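Local structure of GTPase-activating protein skywalker (Drosophila melanogaster, 6R82) at residues 14-25 / 97-108. The protein acts as a GTPase-activating protein for Rab35, restraining endosomal sorting and so regulating synaptic vesicle protein turnover, the present chain being its TLDc domain. Residues are numbered along the deposited sequence; the frame is centred on the assembly and turned at random.
Sequences FLFTLWSWLPVR and ETFLFSLYPERA
W21 reaches across to strand 99-104 and the turn after it, and its atoms illustrate how one aromatic side chain can tie the segment just after a short helix to a sheet. At the root, CB of W21 lies 4.1 Å from CZ of F99. Because CG stands anti to the carbonyl carbon (chi1 -70°), the indole runs on over the strand: CE3 and CZ3 meet CB of F101, CZ3 also touches CD2 of L103, and CH2 meets CZ of R107 and the carbonyl O of A108. At the far rim CZ2 of W21 comes 3.4 Å from NH1 of R107, over one face of a guanidinium tilted 41° to the indole. L18 continues the apolar row, laying CD1 on the face of F101, 3.9 Å from the ring centroid, and pressing CD2 against CD2 of L103. F14 closes it, its CE1 3.6 Å from CE1 of Y104, at the edge of the tyrosine ring; M60 of strand 57-63 also packs against F14 and L18.

At the other end R25 grips E97 end-on, NH1 to OE2 at 2.7 Å and NH2 to OE1 at 2.9 Å, each oxygen using its syn lone pair and lying nearly in the guanidinium plane. A glutamine in place of E97 would probably keep at most one bond and leave the arginine's charge without its mate. The chemistry implies a division of labour within the TLDc domain: apolar packing seats helix 13-18 on the sheet, while a directional, exposed ion pair probably helps hold the loop that follows.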
# COMPACT_ATOMS: atom_id res chain seq x y z
N PHE A 14 12.99 -7.93 -0.11
CA PHE A 14 11.53 -8.00 -0.11
C PHE A 14 10.97 -7.68 -1.50
O PHE A 14 9.97 -8.29 -1.92
CB PHE A 14 10.97 -7.06 0.96
CG PHE A 14 11.40 -7.42 2.37
CD1 PHE A 14 11.59 -8.75 2.74
CD2 PHE A 14 11.62 -6.43 3.33
CE1 PHE A 14 11.98 -9.09 4.04
CE2 PHE A 14 12.02 -6.76 4.62
CZ PHE A 14 12.20 -8.09 4.97
N LEU A 15 11.60 -6.75 -2.23
CA LEU A 15 11.16 -6.45 -3.59
C LEU A 15 11.31 -7.67 -4.50
O LEU A 15 10.40 -7.98 -5.28
CB LEU A 15 11.97 -5.29 -4.16
CG LEU A 15 11.60 -3.87 -3.73
CD1 LEU A 15 12.46 -2.88 -4.48
CD2 LEU A 15 10.15 -3.63 -4.02
N PHE A 16 12.46 -8.35 -4.42
CA PHE A 16 12.69 -9.51 -5.28
C PHE A 16 11.73 -10.64 -4.95
O PHE A 16 11.30 -11.37 -5.86
CB PHE A 16 14.15 -9.97 -5.17
CG PHE A 16 15.11 -9.07 -5.91
CD1 PHE A 16 15.23 -9.15 -7.28
CD2 PHE A 16 15.87 -8.13 -5.22
CE1 PHE A 16 16.10 -8.31 -7.98
CE2 PHE A 16 16.75 -7.30 -5.90
CZ PHE A 16 16.87 -7.39 -7.29
N THR A 17 11.34 -10.78 -3.67
CA THR A 17 10.34 -11.76 -3.28
C THR A 17 8.98 -11.42 -3.87
O THR A 17 8.24 -12.32 -4.28
CB THR A 17 10.23 -11.84 -1.75
OG1 THR A 17 11.53 -12.04 -1.19
CG2 THR A 17 9.33 -12.99 -1.33
N LEU A 18 8.63 -10.13 -3.89
CA LEU A 18 7.33 -9.68 -4.39
C LEU A 18 7.25 -9.61 -5.91
O LEU A 18 6.14 -9.51 -6.44
CB LEU A 18 7.01 -8.28 -3.86
CG LEU A 18 6.74 -8.14 -2.37
CD1 LEU A 18 6.49 -6.68 -2.07
CD2 LEU A 18 5.53 -8.98 -2.01
N TRP A 19 8.39 -9.63 -6.61
CA TRP A 19 8.42 -9.17 -7.99
C TRP A 19 7.41 -9.90 -8.87
O TRP A 19 6.71 -9.27 -9.68
CB TRP A 19 9.83 -9.29 -8.57
CG TRP A 19 10.10 -8.28 -9.66
CD1 TRP A 19 10.37 -8.54 -10.98
CD2 TRP A 19 10.10 -6.84 -9.53
NE1 TRP A 19 10.55 -7.35 -11.67
CE2 TRP A 19 10.39 -6.30 -10.81
CE3 TRP A 19 9.90 -5.97 -8.45
CZ2 TRP A 19 10.47 -4.93 -11.04
CZ3 TRP A 19 9.98 -4.60 -8.68
CH2 TRP A 19 10.26 -4.09 -9.96
N SER A 20 7.29 -11.22 -8.71
CA SER A 20 6.40 -11.99 -9.58
C SER A 20 4.93 -11.74 -9.29
O SER A 20 4.08 -12.16 -10.09
CB SER A 20 6.70 -13.49 -9.49
OG SER A 20 6.56 -13.98 -8.16
N TRP A 21 4.58 -11.07 -8.19
CA TRP A 21 3.17 -10.77 -7.96
C TRP A 21 2.68 -9.49 -8.64
O TRP A 21 1.47 -9.28 -8.72
CB TRP A 21 2.89 -10.65 -6.46
CG TRP A 21 2.97 -11.93 -5.73
CD1 TRP A 21 2.88 -13.19 -6.27
CD2 TRP A 21 3.15 -12.11 -4.33
NE1 TRP A 21 3.00 -14.13 -5.27
CE2 TRP A 21 3.17 -13.49 -4.07
CE3 TRP A 21 3.30 -11.22 -3.26
CZ2 TRP A 21 3.34 -14.01 -2.80
CZ3 TRP A 21 3.46 -11.74 -2.00
CH2 TRP A 21 3.47 -13.11 -1.77
N LEU A 22 3.59 -8.64 -9.13
CA LEU A 22 3.19 -7.39 -9.77
C LEU A 22 2.53 -7.69 -11.11
O LEU A 22 2.73 -8.77 -11.68
CB LEU A 22 4.40 -6.48 -9.99
CG LEU A 22 5.29 -6.14 -8.79
CD1 LEU A 22 6.56 -5.46 -9.27
CD2 LEU A 22 4.56 -5.26 -7.78
N PRO A 23 1.73 -6.76 -11.64
CA PRO A 23 1.23 -6.93 -13.01
C PRO A 23 2.39 -7.09 -13.98
O PRO A 23 3.44 -6.45 -13.84
CB PRO A 23 0.45 -5.63 -13.27
CG PRO A 23 0.06 -5.15 -11.88
CD PRO A 23 1.22 -5.52 -11.01
N VAL A 24 2.20 -7.97 -14.97
CA VAL A 24 3.33 -8.42 -15.77
C VAL A 24 4.02 -7.25 -16.46
O VAL A 24 5.25 -7.20 -16.54
CB VAL A 24 2.87 -9.52 -16.76
CG1 VAL A 24 1.78 -9.00 -17.70
CG2 VAL A 24 4.05 -10.06 -17.55
N ARG A 25 3.26 -6.25 -16.93
CA ARG A 25 3.92 -5.14 -17.63
C ARG A 25 4.80 -4.32 -16.70
O ARG A 25 5.76 -3.69 -17.15
CB ARG A 25 2.88 -4.22 -18.29
CG ARG A 25 2.14 -3.29 -17.34
CD ARG A 25 0.89 -2.71 -18.02
NE ARG A 25 0.23 -1.72 -17.17
CZ ARG A 25 -0.65 -2.02 -16.22
NH1 ARG A 25 -0.99 -3.28 -15.99
NH2 ARG A 25 -1.19 -1.05 -15.50
N GLU A 97 -6.49 -3.40 -10.05
CA GLU A 97 -5.12 -3.92 -10.02
C GLU A 97 -4.49 -3.79 -8.64
O GLU A 97 -3.48 -4.46 -8.37
CB GLU A 97 -4.25 -3.21 -11.07
CG GLU A 97 -4.55 -3.63 -12.52
CD GLU A 97 -3.45 -3.20 -13.52
OE1 GLU A 97 -3.23 -1.98 -13.69
OE2 GLU A 97 -2.80 -4.09 -14.14
N THR A 98 -5.05 -2.95 -7.77
CA THR A 98 -4.58 -2.83 -6.40
C THR A 98 -4.71 -4.18 -5.69
O THR A 98 -5.69 -4.89 -5.87
CB THR A 98 -5.41 -1.77 -5.66
OG1 THR A 98 -5.27 -0.49 -6.30
CG2 THR A 98 -5.03 -1.68 -4.19
N PHE A 99 -3.70 -4.55 -4.89
CA PHE A 99 -3.80 -5.79 -4.12
C PHE A 99 -3.01 -5.65 -2.84
O PHE A 99 -2.08 -4.84 -2.76
CB PHE A 99 -3.32 -7.02 -4.92
CG PHE A 99 -1.83 -7.04 -5.26
CD1 PHE A 99 -0.89 -7.51 -4.35
CD2 PHE A 99 -1.39 -6.63 -6.51
CE1 PHE A 99 0.47 -7.55 -4.67
CE2 PHE A 99 -0.04 -6.67 -6.85
CZ PHE A 99 0.90 -7.12 -5.93
N LEU A 100 -3.40 -6.44 -1.84
CA LEU A 100 -2.67 -6.55 -0.58
C LEU A 100 -1.74 -7.75 -0.61
O LEU A 100 -1.96 -8.73 -1.32
CB LEU A 100 -3.62 -6.72 0.60
CG LEU A 100 -4.81 -5.79 0.77
CD1 LEU A 100 -5.81 -6.47 1.69
CD2 LEU A 100 -4.32 -4.47 1.36
N PHE A 101 -0.70 -7.68 0.22
CA PHE A 101 0.19 -8.81 0.41
C PHE A 101 0.66 -8.82 1.86
O PHE A 101 0.60 -7.80 2.55
CB PHE A 101 1.40 -8.76 -0.54
CG PHE A 101 2.33 -7.62 -0.27
CD1 PHE A 101 3.35 -7.74 0.66
CD2 PHE A 101 2.18 -6.41 -0.93
CE1 PHE A 101 4.21 -6.68 0.92
CE2 PHE A 101 3.03 -5.35 -0.68
CZ PHE A 101 4.06 -5.48 0.25
N SER A 102 1.14 -9.98 2.30
CA SER A 102 1.91 -10.10 3.52
C SER A 102 3.12 -10.97 3.23
O SER A 102 3.04 -11.92 2.44
CB SER A 102 1.09 -10.72 4.68
OG SER A 102 0.34 -11.84 4.25
N LEU A 103 4.25 -10.64 3.85
CA LEU A 103 5.46 -11.44 3.75
C LEU A 103 5.79 -12.21 5.03
O LEU A 103 6.31 -13.32 4.94
CB LEU A 103 6.65 -10.55 3.36
CG LEU A 103 6.60 -9.95 1.95
CD1 LEU A 103 7.93 -9.32 1.57
CD2 LEU A 103 6.21 -11.01 0.93
N TYR A 104 5.50 -11.64 6.20
CA TYR A 104 5.69 -12.28 7.50
C TYR A 104 4.56 -11.86 8.42
O TYR A 104 4.08 -10.72 8.33
CB TYR A 104 7.04 -11.90 8.13
CG TYR A 104 8.24 -12.24 7.26
CD1 TYR A 104 8.86 -11.25 6.49
CD2 TYR A 104 8.74 -13.54 7.20
CE1 TYR A 104 9.96 -11.55 5.68
CE2 TYR A 104 9.84 -13.85 6.39
CZ TYR A 104 10.44 -12.85 5.63
OH TYR A 104 11.53 -13.14 4.83
N PRO A 105 4.10 -12.75 9.33
CA PRO A 105 4.56 -14.13 9.50
C PRO A 105 4.10 -15.03 8.35
O PRO A 105 4.86 -15.86 7.88
CB PRO A 105 3.93 -14.55 10.82
CG PRO A 105 2.68 -13.71 10.93
CD PRO A 105 3.02 -12.40 10.29
N GLU A 106 2.86 -14.84 7.92
CA GLU A 106 2.34 -15.54 6.76
C GLU A 106 2.84 -14.89 5.47
O GLU A 106 3.39 -13.78 5.47
CB GLU A 106 0.81 -15.55 6.77
CG GLU A 106 0.20 -16.12 8.03
CD GLU A 106 -0.05 -17.61 7.92
OE1 GLU A 106 0.93 -18.39 7.96
OE2 GLU A 106 -1.23 -18.01 7.79
N ARG A 107 2.63 -15.58 4.36
CA ARG A 107 3.02 -15.07 3.04
C ARG A 107 1.87 -15.34 2.08
O ARG A 107 1.60 -16.50 1.75
CB ARG A 107 4.32 -15.73 2.56
CG ARG A 107 4.87 -15.12 1.31
CD ARG A 107 6.25 -15.68 0.94
NE ARG A 107 6.61 -15.26 -0.40
CZ ARG A 107 6.09 -15.78 -1.51
NH1 ARG A 107 6.45 -15.32 -2.70
NH2 ARG A 107 5.21 -16.77 -1.43
N ALA A 108 1.20 -14.28 1.64
CA ALA A 108 0.02 -14.45 0.80
C ALA A 108 -0.21 -13.19 -0.02
O ALA A 108 0.25 -12.10 0.33
CB ALA A 108 -1.22 -14.77 1.63